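Local coordinates for dual specificity protein phosphatase 12 (Homo sapiens, PDB 4KI9) that removes phosphate from phosphotyrosine and from phosphoserine or phosphothreonine residues of proteins, this chain being its dual specificity phosphatase catalytic domain, at residues G7-G12 with G82-V87; G11-V16 with H88-V93; L64-D69 with K154-Q159; G92-V97 with K127-F132. The protein carries 2 engineered substitutions. All blocks are in the same frame, centred on the assembly; numbering follows the deposited sequence.

Contact 1. Residues G7-G12 with G82-V87; sequences GLYFGG and GRAVLV
Leu-8 and Val-85 run alongside each other across two parallel strands. The Leu-8 side chain leaves with CG anti to the backbone N (chi1 -154°), and its second torsion is well away from a staggered value. This brings CD2 to 4.1 Å from Val-85 CG1. The same Leu-8 CD2 also reaches Val-87 CG2, at 4.4 Å. Phe-10 is on this face too, but it behaves differently. Its CG sits between the backbone N and the carbonyl carbon (chi1 82°). The Phe-10 CB stays beside the neighbouring strand, 3.3 Å from Val-87 O, while the ring leads away from it. Helices 68-80 and 95-108 pack on this face: Ile-75 touches Leu-8, Val-85 and Val-87, and Ile-100 touches Leu-8, Phe-10 and Val-87.

Tyr-9 and Leu-86 occupy the other face. Leu-86 CD1 comes to 4.2 Å from Tyr-9 CB and also packs near Phe-10 CA. The Tyr-9 ring turns one edge to Val-85 O, which lies near the ring plane. Ile-27 of strand 27-34 touches both Tyr-9 and Leu-86.

The backbones are joined by four bonds in a regular ladder. Val-85 N donates to Gly-7 O (2.8 Å), and Tyr-9 N donates to Val-85 O (2.8 Å). Val-87 N then bonds Tyr-9 O, and Gly-11 N closes the series on Val-87 O at 3.2 Å. The strand axes run at 21° to each other. This is a parallel beta ladder in the central sheet of the protein tyrosine phosphatase fold, with helices packed on the Leu-8 and Val-85 face.

Contact 2. Residues G11-V16 with H88-V93; sequences GGAAAV and HSHAGV. Engineered in segment 88-93: Ser-89 (natural residue Cys). With PO4 (phosphate ion), chain B.
Gly-11 O is approached by three groups of segment 88-93. Ser-89 N donates to it in a hydrogen bond of 3.3 Å, lying in the carbonyl plane. The CA-H groups of His-88 and Gly-92 also lie close to it, in weaker contacts, with His-88 CA at 3.2 Å. A shorter bond follows two residues on: Ala-13 N donates to His-90 O at 2.8 Å and is nearly straight at the hydrogen (169°), although it meets the carbonyl from above its plane. Between these two bonds Gly-12 and Gly-92 bring their CA atoms to 3.7 Å, with no side chain on either to hold them apart.

Val-16 lies across the imidazole of His-88. Its CG1 is over one face, 3.4 Å above the ring plane and offset toward the CD2-NE2 rim, in a CH-pi contact. Val-16 CG2 reaches the CE1 corner. Both ring nitrogens are bonded. His-88 ND1 donates to Ser-89 O at 3.1 Å, while NE2 bonds Thr-32 OG1. The two bonds fix the rotation of the ring at the end of strand 84-88, where the loop begins.

The same loop wraps a phosphate ion. Ala-91 N donates to PO4 O1, and PO4 O3 takes Val-93 N, Ser-94 N and the OG of the engineered Ser-89 (2.7 Å). Ser-89 stands at the position of the predicted phosphocysteine intermediate. The segment 88-93 belongs to the phosphate-binding P-loop, the signature motif of the protein tyrosine phosphatases.

Contact 3. Residues L64-D69 with K154-Q159; sequences LLSHLD and KQYRLQ
Leu-65 and Tyr-156 lie antiparallel and overlap, with one methyl of the leucine over the phenol ring. Leu-65 CD2 stands 3.6 Å above the plane of the Tyr-156 ring, over its centre and only 10° off the ring normal, in a clear CH-pi contact. Leu-65 CB rests 3.6 Å from Tyr-156 OH. The tyrosine CG is anti to its backbone N (chi1 167°), and the ring extends from helix 151-160 toward the turn of residues 64-66.

Ser-66 comes to the ring from a different direction. Its OG lies near the ring plane, at the edge, 4.5 Å from Tyr-156 CE1. It also meets the aliphatic part of Arg-157, with Ser-66 OG 4.0 Å from Arg-157 CD. Bent at chi2 and chi3, the arginine chain carries NH1 back to Asp-63.

The polar ends converge on Asp-63, the residue just before the turn. Its OD1 bonds Tyr-156 OH. Its OD2 bonds Ser-66 OG and pairs with Arg-157 NH1 in a salt bridge. The carboxylate therefore ties the tip of the tyrosine in place. Ser-66 OG also bonds Tyr-153 OH. Gln-135 OE1 of helix 130-141 accepts from the backbone N of Leu-64 and Leu-65.

This helix-to-turn packing fastens helix 151-160, near the C-terminal end of the chain, to the helical turn that leads into helix 68-80, in the helical part of the phosphatase fold.

Contact 4. Residues G92-V97 with K127-F132; sequences GVSRSV and KMNEGF. With PO4 (phosphate ion), chain B.
Phe-132 packs its ring against the aliphatic part of Arg-95, with Phe-132 CE2 3.6 Å from Arg-95 CG. The two side chains cross at a slant, and the guanidinium and ring planes are 27° apart. Beyond the packing the arginine bends at chi3 and reaches the phosphate ion with two parallel N-H groups. Arg-95 NE bonds PO4 O2 at 2.7 Å, and Arg-95 NH2 bonds PO4 O1 at 2.8 Å. Arg-95 N, in the first turn of helix 95-108, also donates to PO4 O2. The helix start probably favours the anion.

Ser-94 OG is anti to its backbone N (chi1 180°). That points it at the other segment, where it accepts from Asn-129 N at 3.0 Å. It also bonds Asp-58 OD1, which takes Asn-129 ND2 as well. The Asn-129 amide turns back on its own segment. OD1 accepts from Phe-132 N as an N-cap, while ND2 sits 3.0 Å above the Phe-132 ring, toward its rim. A backbone bond from Lys-127 N to Val-93 O (2.9 Å) holds the loops together.

Deeper in, Met-128 CE meets Val-97 CG1 at 3.9 Å. Here Tyr-116 and Leu-119 of helix 112-122 touch Val-97, and Phe-112 touches Met-128. The contact thus joins the N-terminal ends of helices 95-108 and 130-141, beside helix 112-122. Helix 95-108 follows strand 84-88 through the phosphate-binding loop.

In the fold
Contacts 1, 2 and 4 form one touching series. Contact 1 is the buried sheet core, held by backbone ladder bonds and apolar side chains. Contact 2 shares Gly-11 and Gly-12 with it. Contact 4 shares Gly-92 and Val-93 with contact 2. Both are only partly buried and meet the same phosphate ion, and Ser-89 OG lies 2.8 Å from Ser-96 OG between them. Their chemistry is more polar and they sit at the substrate site. Contact 3 lies about 25 Å from contact 1, centre to centre. It is buried and mostly apolar across its two segments, with its polar ends tied to a carboxylate. It touches contact 4 through Leu-64 CG and Phe-132 CE1 (3.7 Å).

Contact 1. Residues G7-G12 with G82-V87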
loop_
_atom_site.group_PDB
_atom_site.type_symbol
_atom_site.label_atom_id
_atom_site.label_comp_id
_atom_site.label_asym_id
_atom_site.label_seq_id
_atom_site.Cartn_x
_atom_site.Cartn_y
_atom_site.Cartn_z
ATOM N N GLY A 7 -10.865 -0.726 10.777
ATOM C CA GLY A 7 -9.915 0.373 10.902
ATOM C C GLY A 7 -8.970 0.533 9.717
ATOM O O GLY A 7 -8.071 1.367 9.745
ATOM N N LEU A 8 -9.165 -0.248 8.663
ATOM C CA LEU A 8 -8.249 -0.182 7.520
ATOM C C LEU A 8 -9.011 -0.105 6.191
ATOM O O LEU A 8 -9.726 -1.038 5.809
ATOM C CB LEU A 8 -7.296 -1.383 7.540
ATOM C CG LEU A 8 -5.908 -1.322 6.884
ATOM C CD1 LEU A 8 -5.656 -2.564 6.047
ATOM C CD2 LEU A 8 -5.632 -0.052 6.077
ATOM N N TYR A 9 -8.831 1.006 5.484
ATOM C CA TYR A 9 -9.605 1.301 4.283
ATOM C C TYR A 9 -8.681 1.601 3.110
ATOM O O TYR A 9 -7.548 2.046 3.305
ATOM C CB TYR A 9 -10.518 2.514 4.527
ATOM C CG TYR A 9 -11.528 2.356 5.657
ATOM C CD1 TYR A 9 -11.150 2.492 6.993
ATOM C CD2 TYR A 9 -12.866 2.093 5.380
ATOM C CE1 TYR A 9 -12.078 2.356 8.023
ATOM C CE2 TYR A 9 -13.795 1.950 6.394
ATOM C CZ TYR A 9 -13.403 2.083 7.709
ATOM O OH TYR A 9 -14.343 1.947 8.702
ATOM N N PHE A 10 -9.156 1.350 1.891
ATOM C CA PHE A 10 -8.439 1.799 0.707
ATOM C C PHE A 10 -9.407 2.332 -0.344
ATOM O O PHE A 10 -10.590 1.994 -0.338
ATOM C CB PHE A 10 -7.519 0.709 0.137
ATOM C CG PHE A 10 -8.217 -0.297 -0.746
ATOM C CD1 PHE A 10 -8.859 -1.392 -0.196
ATOM C CD2 PHE A 10 -8.200 -0.163 -2.127
ATOM C CE1 PHE A 10 -9.494 -2.329 -1.006
ATOM C CE2 PHE A 10 -8.840 -1.097 -2.946
ATOM C CZ PHE A 10 -9.482 -2.178 -2.382
ATOM N N GLY A 11 -8.909 3.185 -1.232
ATOM C CA GLY A 11 -9.761 3.786 -2.245
ATOM C C GLY A 11 -8.964 4.637 -3.208
ATOM O O GLY A 11 -7.735 4.603 -3.200
ATOM N N GLY A 12 -9.665 5.392 -4.048
ATOM C CA GLY A 12 -9.022 6.246 -5.026
ATOM C C GLY A 12 -9.102 7.711 -4.651
ATOM O O GLY A 12 -9.323 8.050 -3.492
ATOM N N GLY A 82 -4.640 2.423 17.546
ATOM C CA GLY A 82 -6.094 2.522 17.488
ATOM C C GLY A 82 -6.630 3.570 16.519
ATOM O O GLY A 82 -7.770 4.005 16.650
ATOM N N ARG A 83 -5.818 3.979 15.544
ATOM C CA ARG A 83 -6.256 4.946 14.533
ATOM C C ARG A 83 -6.783 4.229 13.288
ATOM O O ARG A 83 -6.232 3.203 12.874
ATOM C CB ARG A 83 -5.105 5.889 14.145
ATOM C CG ARG A 83 -4.547 6.670 15.315
ATOM C CD ARG A 83 -3.321 7.515 14.953
ATOM N NE ARG A 83 -2.764 8.084 16.178
ATOM C CZ ARG A 83 -1.529 7.872 16.632
ATOM N NH1 ARG A 83 -1.152 8.430 17.777
ATOM N NH2 ARG A 83 -0.671 7.125 15.950
ATOM N N ALA A 84 -7.856 4.751 12.696
ATOM C CA ALA A 84 -8.321 4.237 11.400
ATOM C C ALA A 84 -7.485 4.829 10.274
ATOM O O ALA A 84 -7.169 6.029 10.282
ATOM C CB ALA A 84 -9.791 4.544 11.177
ATOM N N VAL A 85 -7.152 3.986 9.301
ATOM C CA VAL A 85 -6.218 4.336 8.238
ATOM C C VAL A 85 -6.860 4.269 6.846
ATOM O O VAL A 85 -7.584 3.323 6.530
ATOM C CB VAL A 85 -5.015 3.359 8.250
ATOM C CG1 VAL A 85 -4.097 3.604 7.061
ATOM C CG2 VAL A 85 -4.253 3.490 9.537
ATOM N N LEU A 86 -6.590 5.276 6.020
ATOM C CA LEU A 86 -6.939 5.229 4.600
ATOM C C LEU A 86 -5.662 5.136 3.778
ATOM O O LEU A 86 -4.735 5.923 3.977
ATOM C CB LEU A 86 -7.704 6.493 4.197
ATOM C CG LEU A 86 -7.954 6.633 2.682
ATOM C CD1 LEU A 86 -8.843 5.503 2.140
ATOM C CD2 LEU A 86 -8.538 8.002 2.332
ATOM N N VAL A 87 -5.602 4.167 2.871
ATOM C CA VAL A 87 -4.518 4.106 1.886
ATOM C C VAL A 87 -5.150 4.407 0.545
ATOM O O VAL A 87 -6.078 3.704 0.125
ATOM C CB VAL A 87 -3.882 2.703 1.792
ATOM C CG1 VAL A 87 -2.804 2.691 0.709
ATOM C CG2 VAL A 87 -3.299 2.284 3.134
#

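Contact 2. Residues G11-V16 with H88-V93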
loop_
_atom_site.group_PDB
_atom_site.type_symbol
_atom_site.label_atom_id
_atom_site.label_comp_id
_atom_site.label_asym_id
_atom_site.label_seq_id
_atom_site.Cartn_x
_atom_site.Cartn_y
_atom_site.Cartn_z
ATOM N N GLY A 11 -8.909 3.185 -1.232
ATOM C CA GLY A 11 -9.761 3.786 -2.245
ATOM C C GLY A 11 -8.964 4.637 -3.208
ATOM O O GLY A 11 -7.735 4.603 -3.200
ATOM N N GLY A 12 -9.665 5.392 -4.048
ATOM C CA GLY A 12 -9.022 6.246 -5.026
ATOM C C GLY A 12 -9.102 7.711 -4.651
ATOM O O GLY A 12 -9.323 8.050 -3.492
ATOM N N ALA A 13 -8.923 8.582 -5.639
ATOM C CA ALA A 13 -8.963 10.025 -5.422
ATOM C C ALA A 13 -10.287 10.486 -4.817
ATOM O O ALA A 13 -10.327 11.480 -4.093
ATOM C CB ALA A 13 -8.690 10.764 -6.729
ATOM N N ALA A 14 -11.364 9.768 -5.123
ATOM C CA ALA A 14 -12.682 10.091 -4.587
ATOM C C ALA A 14 -12.666 10.076 -3.065
ATOM O O ALA A 14 -13.175 10.993 -2.425
ATOM C CB ALA A 14 -13.727 9.119 -5.114
ATOM N N ALA A 15 -12.052 9.040 -2.497
ATOM C CA ALA A 15 -12.022 8.837 -1.051
ATOM C C ALA A 15 -11.494 10.048 -0.283
ATOM O O ALA A 15 -11.969 10.351 0.809
ATOM C CB ALA A 15 -11.215 7.587 -0.706
ATOM N N VAL A 16 -10.522 10.742 -0.857
ATOM C CA VAL A 16 -9.944 11.901 -0.187
ATOM C C VAL A 16 -10.677 13.195 -0.524
ATOM O O VAL A 16 -10.622 14.155 0.240
ATOM C CB VAL A 16 -8.432 12.051 -0.483
ATOM C CG1 VAL A 16 -7.601 11.294 0.553
ATOM C CG2 VAL A 16 -8.110 11.575 -1.887
ATOM N N HIS A 88 -4.700 5.455 -0.130
ATOM C CA HIS A 88 -5.323 5.792 -1.413
ATOM C C HIS A 88 -4.328 6.088 -2.524
ATOM O O HIS A 88 -3.215 6.570 -2.277
ATOM C CB HIS A 88 -6.288 6.976 -1.266
ATOM C CG HIS A 88 -5.602 8.309 -1.244
ATOM N ND1 HIS A 88 -5.455 9.082 -2.370
ATOM C CD2 HIS A 88 -5.015 8.996 -0.234
ATOM C CE1 HIS A 88 -4.813 10.196 -2.059
ATOM N NE2 HIS A 88 -4.535 10.169 -0.769
ATOM N N SER A 89 -4.753 5.791 -3.751
ATOM C CA SER A 89 -4.041 6.172 -4.961
ATOM C C SER A 89 -4.958 7.084 -5.790
ATOM O O SER A 89 -5.781 7.801 -5.229
ATOM C CB SER A 89 -3.650 4.921 -5.749
ATOM O OG SER A 89 -4.728 3.997 -5.831
ATOM N N HIS A 90 -4.820 7.072 -7.112
ATOM C CA HIS A 90 -5.746 7.841 -7.947
ATOM C C HIS A 90 -7.012 7.053 -8.301
ATOM O O HIS A 90 -8.125 7.545 -8.122
ATOM C CB HIS A 90 -5.079 8.363 -9.223
ATOM C CG HIS A 90 -5.984 9.220 -10.057
ATOM N ND1 HIS A 90 -6.494 8.807 -11.270
ATOM C CD2 HIS A 90 -6.488 10.457 -9.838
ATOM C CE1 HIS A 90 -7.267 9.759 -11.766
ATOM N NE2 HIS A 90 -7.281 10.769 -10.917
ATOM N N ALA A 91 -6.846 5.830 -8.794
ATOM C CA ALA A 91 -7.998 5.026 -9.202
ATOM C C ALA A 91 -8.499 4.064 -8.125
ATOM O O ALA A 91 -9.618 3.564 -8.214
ATOM C CB ALA A 91 -7.693 4.269 -10.491
ATOM N N GLY A 92 -7.681 3.815 -7.105
ATOM C CA GLY A 92 -7.999 2.813 -6.100
ATOM C C GLY A 92 -7.885 1.388 -6.613
ATOM O O GLY A 92 -8.594 0.496 -6.147
ATOM N N VAL A 93 -6.967 1.163 -7.552
ATOM C CA VAL A 93 -6.904 -0.104 -8.288
ATOM C C VAL A 93 -5.525 -0.795 -8.291
ATOM O O VAL A 93 -5.442 -2.025 -8.292
ATOM C CB VAL A 93 -7.402 0.115 -9.744
ATOM C CG1 VAL A 93 -6.857 -0.932 -10.690
ATOM C CG2 VAL A 93 -8.919 0.153 -9.777
HETATM P P PO4 B . -3.906 3.540 -9.276
HETATM O O1 PO4 B . -4.150 5.031 -9.323
HETATM O O2 PO4 B . -2.455 3.268 -8.980
HETATM O O3 PO4 B . -4.802 2.888 -8.253
HETATM O O4 PO4 B . -4.198 2.951 -10.640
#

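Contact 3. Residues L64-D69 with K154-Q159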
loop_
_atom_site.group_PDB
_atom_site.type_symbol
_atom_site.label_atom_id
_atom_site.label_comp_id
_atom_site.label_asym_id
_atom_site.label_seq_id
_atom_site.Cartn_x
_atom_site.Cartn_y
_atom_site.Cartn_z
ATOM N N LEU A 64 8.125 0.433 -6.114
ATOM C CA LEU A 64 7.376 0.483 -4.867
ATOM C C LEU A 64 8.065 -0.351 -3.797
ATOM O O LEU A 64 7.986 -0.045 -2.594
ATOM C CB LEU A 64 5.964 -0.056 -5.070
ATOM C CG LEU A 64 4.803 0.900 -5.324
ATOM C CD1 LEU A 64 3.527 0.159 -5.021
ATOM C CD2 LEU A 64 4.905 2.157 -4.480
ATOM N N LEU A 65 8.726 -1.419 -4.234
ATOM C CA LEU A 65 9.356 -2.389 -3.323
ATOM C C LEU A 65 10.200 -1.735 -2.229
ATOM O O LEU A 65 10.107 -2.112 -1.063
ATOM C CB LEU A 65 10.211 -3.392 -4.115
ATOM C CG LEU A 65 10.995 -4.438 -3.308
ATOM C CD1 LEU A 65 10.064 -5.250 -2.405
ATOM C CD2 LEU A 65 11.728 -5.393 -4.262
ATOM N N SER A 66 11.011 -0.751 -2.613
ATOM C CA SER A 66 11.935 -0.098 -1.696
ATOM C C SER A 66 11.214 0.690 -0.601
ATOM O O SER A 66 11.786 0.944 0.453
ATOM C CB SER A 66 12.887 0.823 -2.474
ATOM O OG SER A 66 13.715 0.059 -3.351
ATOM N N HIS A 67 9.956 1.055 -0.853
ATOM C CA HIS A 67 9.151 1.834 0.105
ATOM C C HIS A 67 8.184 1.019 0.966
ATOM O O HIS A 67 7.494 1.579 1.828
ATOM C CB HIS A 67 8.355 2.910 -0.642
ATOM C CG HIS A 67 9.212 3.824 -1.446
ATOM N ND1 HIS A 67 9.570 3.549 -2.748
ATOM C CD2 HIS A 67 9.836 4.980 -1.121
ATOM C CE1 HIS A 67 10.344 4.517 -3.201
ATOM N NE2 HIS A 67 10.523 5.397 -2.234
ATOM N N LEU A 68 8.126 -0.293 0.744
ATOM C CA LEU A 68 7.102 -1.119 1.374
ATOM C C LEU A 68 7.217 -1.222 2.893
ATOM O O LEU A 68 6.207 -1.189 3.579
ATOM C CB LEU A 68 7.041 -2.533 0.751
ATOM C CG LEU A 68 6.561 -2.627 -0.700
ATOM C CD1 LEU A 68 6.593 -4.098 -1.212
ATOM C CD2 LEU A 68 5.173 -1.991 -0.856
ATOM N N ASP A 69 8.425 -1.384 3.425
ATOM C CA ASP A 69 8.566 -1.439 4.873
ATOM C C ASP A 69 8.143 -0.120 5.546
ATOM O O ASP A 69 7.499 -0.157 6.579
ATOM C CB ASP A 69 9.976 -1.840 5.295
ATOM C CG ASP A 69 10.222 -3.358 5.186
ATOM O OD1 ASP A 69 11.392 -3.765 5.214
ATOM O OD2 ASP A 69 9.257 -4.139 5.074
ATOM N N LYS A 154 19.620 -6.579 -4.381
ATOM C CA LYS A 154 20.673 -5.990 -5.199
ATOM C C LYS A 154 20.409 -6.238 -6.679
ATOM O O LYS A 154 20.534 -5.325 -7.487
ATOM C CB LYS A 154 22.050 -6.504 -4.780
ATOM C CG LYS A 154 22.476 -6.009 -3.401
ATOM C CD LYS A 154 23.674 -6.766 -2.873
ATOM C CE LYS A 154 24.041 -6.270 -1.484
ATOM N NZ LYS A 154 25.030 -7.161 -0.815
ATOM N N GLN A 155 20.025 -7.466 -7.032
ATOM C CA GLN A 155 19.755 -7.777 -8.437
ATOM C C GLN A 155 18.583 -6.943 -8.955
ATOM O O GLN A 155 18.612 -6.437 -10.072
ATOM C CB GLN A 155 19.472 -9.273 -8.629
ATOM C CG GLN A 155 19.310 -9.663 -10.078
ATOM C CD GLN A 155 20.615 -9.569 -10.854
ATOM O OE1 GLN A 155 21.699 -9.539 -10.267
ATOM N NE2 GLN A 155 20.515 -9.516 -12.182
ATOM N N TYR A 156 17.554 -6.798 -8.130
ATOM C CA TYR A 156 16.389 -5.997 -8.476
ATOM C C TYR A 156 16.741 -4.529 -8.758
ATOM O O TYR A 156 16.211 -3.927 -9.697
ATOM C CB TYR A 156 15.381 -6.071 -7.326
ATOM C CG TYR A 156 14.262 -5.056 -7.370
ATOM C CD1 TYR A 156 14.301 -3.905 -6.577
ATOM C CD2 TYR A 156 13.143 -5.269 -8.160
ATOM C CE1 TYR A 156 13.258 -2.979 -6.602
ATOM C CE2 TYR A 156 12.093 -4.352 -8.185
ATOM C CZ TYR A 156 12.158 -3.215 -7.400
ATOM O OH TYR A 156 11.118 -2.314 -7.422
ATOM N N ARG A 157 17.614 -3.952 -7.938
ATOM C CA ARG A 157 18.023 -2.558 -8.128
ATOM C C ARG A 157 18.940 -2.377 -9.353
ATOM O O ARG A 157 18.871 -1.372 -10.053
ATOM C CB ARG A 157 18.673 -1.996 -6.857
ATOM C CG ARG A 157 17.700 -1.769 -5.671
ATOM C CD ARG A 157 16.609 -0.739 -5.958
ATOM N NE ARG A 157 17.151 0.431 -6.644
ATOM C CZ ARG A 157 16.460 1.214 -7.468
ATOM N NH1 ARG A 157 15.171 0.981 -7.703
ATOM N NH2 ARG A 157 17.066 2.233 -8.071
ATOM N N LEU A 158 19.796 -3.353 -9.621
ATOM C CA LEU A 158 20.591 -3.315 -10.845
ATOM C C LEU A 158 19.666 -3.324 -12.059
ATOM O O LEU A 158 19.895 -2.599 -13.029
ATOM C CB LEU A 158 21.565 -4.499 -10.923
ATOM C CG LEU A 158 22.689 -4.577 -9.892
ATOM C CD1 LEU A 158 23.487 -5.848 -10.086
ATOM C CD2 LEU A 158 23.592 -3.350 -10.037
ATOM N N GLN A 159 18.622 -4.148 -12.010
ATOM C CA GLN A 159 17.685 -4.228 -13.131
ATOM C C GLN A 159 16.910 -2.927 -13.289
ATOM O O GLN A 159 16.667 -2.471 -14.402
ATOM C CB GLN A 159 16.731 -5.419 -12.960
ATOM C CG GLN A 159 17.477 -6.755 -12.996
ATOM C CD GLN A 159 16.565 -7.967 -12.918
ATOM O OE1 GLN A 159 17.025 -9.084 -12.680
ATOM N NE2 GLN A 159 15.269 -7.755 -13.127
#

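Contact 4. Residues G92-V97 with K127-F132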
loop_
_atom_site.group_PDB
_atom_site.type_symbol
_atom_site.label_atom_id
_atom_site.label_comp_id
_atom_site.label_asym_id
_atom_site.label_seq_id
_atom_site.Cartn_x
_atom_site.Cartn_y
_atom_site.Cartn_z
ATOM N N GLY A 92 -7.681 3.815 -7.105
ATOM C CA GLY A 92 -7.999 2.813 -6.100
ATOM C C GLY A 92 -7.885 1.388 -6.613
ATOM O O GLY A 92 -8.594 0.496 -6.147
ATOM N N VAL A 93 -6.967 1.163 -7.552
ATOM C CA VAL A 93 -6.904 -0.104 -8.288
ATOM C C VAL A 93 -5.525 -0.795 -8.291
ATOM O O VAL A 93 -5.442 -2.025 -8.292
ATOM C CB VAL A 93 -7.402 0.115 -9.744
ATOM C CG1 VAL A 93 -6.857 -0.932 -10.690
ATOM C CG2 VAL A 93 -8.919 0.153 -9.777
ATOM N N SER A 94 -4.448 -0.012 -8.256
ATOM C CA SER A 94 -3.100 -0.561 -8.431
ATOM C C SER A 94 -2.117 -0.173 -7.312
ATOM O O SER A 94 -1.708 -1.013 -6.529
ATOM C CB SER A 94 -2.536 -0.157 -9.790
ATOM O OG SER A 94 -1.229 -0.668 -9.980
ATOM N N ARG A 95 -1.736 1.094 -7.242
ATOM C CA ARG A 95 -0.759 1.528 -6.234
ATOM C C ARG A 95 -1.230 1.287 -4.789
ATOM O O ARG A 95 -0.498 0.738 -3.960
ATOM C CB ARG A 95 -0.399 2.999 -6.443
ATOM C CG ARG A 95 0.500 3.272 -7.658
ATOM C CD ARG A 95 0.554 4.775 -7.988
ATOM N NE ARG A 95 -0.673 5.233 -8.636
ATOM C CZ ARG A 95 -0.830 6.424 -9.210
ATOM N NH1 ARG A 95 0.170 7.293 -9.227
ATOM N NH2 ARG A 95 -1.991 6.742 -9.781
ATOM N N SER A 96 -2.458 1.688 -4.488
ATOM C CA SER A 96 -2.982 1.522 -3.136
ATOM C C SER A 96 -3.220 0.038 -2.855
ATOM O O SER A 96 -2.966 -0.445 -1.757
ATOM C CB SER A 96 -4.278 2.310 -2.998
ATOM O OG SER A 96 -5.166 1.949 -4.043
ATOM N N VAL A 97 -3.696 -0.684 -3.868
ATOM C CA VAL A 97 -3.886 -2.126 -3.776
ATOM C C VAL A 97 -2.587 -2.874 -3.448
ATOM O O VAL A 97 -2.577 -3.761 -2.601
ATOM C CB VAL A 97 -4.511 -2.683 -5.087
ATOM C CG1 VAL A 97 -4.449 -4.193 -5.115
ATOM C CG2 VAL A 97 -5.957 -2.204 -5.219
ATOM N N LYS A 127 -6.590 -4.472 -9.429
ATOM C CA LYS A 127 -5.684 -5.017 -10.425
ATOM C C LYS A 127 -4.396 -4.208 -10.397
ATOM O O LYS A 127 -4.275 -3.196 -11.091
ATOM C CB LYS A 127 -6.336 -4.934 -11.810
ATOM C CG LYS A 127 -5.510 -5.502 -12.960
ATOM C CD LYS A 127 -6.279 -5.376 -14.269
ATOM C CE LYS A 127 -5.385 -5.570 -15.487
ATOM N NZ LYS A 127 -5.855 -4.759 -16.657
ATOM N N MET A 128 -3.443 -4.620 -9.567
ATOM C CA MET A 128 -2.171 -3.913 -9.518
ATOM C C MET A 128 -1.429 -4.238 -10.797
ATOM O O MET A 128 -1.617 -5.311 -11.355
ATOM C CB MET A 128 -1.351 -4.319 -8.290
ATOM C CG MET A 128 -0.777 -5.725 -8.349
ATOM S SD MET A 128 0.149 -6.134 -6.858
ATOM C CE MET A 128 -1.187 -6.303 -5.682
ATOM N N ASN A 129 -0.605 -3.314 -11.272
ATOM C CA ASN A 129 0.180 -3.572 -12.466
ATOM C C ASN A 129 1.150 -4.727 -12.238
ATOM O O ASN A 129 1.445 -5.108 -11.105
ATOM C CB ASN A 129 0.868 -2.299 -13.008
ATOM C CG ASN A 129 2.089 -1.873 -12.199
ATOM O OD1 ASN A 129 3.076 -2.602 -12.117
ATOM N ND2 ASN A 129 2.041 -0.659 -11.634
ATOM N N GLU A 130 1.630 -5.282 -13.335
ATOM C CA GLU A 130 2.403 -6.507 -13.319
ATOM C C GLU A 130 3.741 -6.349 -12.626
ATOM O O GLU A 130 4.247 -7.299 -12.028
ATOM C CB GLU A 130 2.597 -7.003 -14.762
ATOM C CG GLU A 130 3.148 -5.945 -15.741
ATOM C CD GLU A 130 2.120 -4.881 -16.174
ATOM O OE1 GLU A 130 2.462 -4.045 -17.040
ATOM O OE2 GLU A 130 0.981 -4.870 -15.650
ATOM N N GLY A 131 4.317 -5.157 -12.726
ATOM C CA GLY A 131 5.519 -4.817 -11.980
ATOM C C GLY A 131 5.326 -4.897 -10.468
ATOM O O GLY A 131 6.189 -5.409 -9.752
ATOM N N PHE A 132 4.200 -4.392 -9.977
ATOM C CA PHE A 132 3.919 -4.445 -8.546
ATOM C C PHE A 132 3.746 -5.891 -8.061
ATOM O O PHE A 132 4.211 -6.247 -6.978
ATOM C CB PHE A 132 2.708 -3.571 -8.173
ATOM C CG PHE A 132 2.919 -2.090 -8.408
ATOM C CD1 PHE A 132 4.195 -1.566 -8.569
ATOM C CD2 PHE A 132 1.837 -1.224 -8.478
ATOM C CE1 PHE A 132 4.394 -0.207 -8.786
ATOM C CE2 PHE A 132 2.019 0.138 -8.693
ATOM C CZ PHE A 132 3.304 0.649 -8.850
HETATM P P PO4 B . -3.906 3.540 -9.276
HETATM O O1 PO4 B . -4.150 5.031 -9.323
HETATM O O2 PO4 B . -2.455 3.268 -8.980
HETATM O O3 PO4 B . -4.802 2.888 -8.253
HETATM O O4 PO4 B . -4.198 2.951 -10.640
#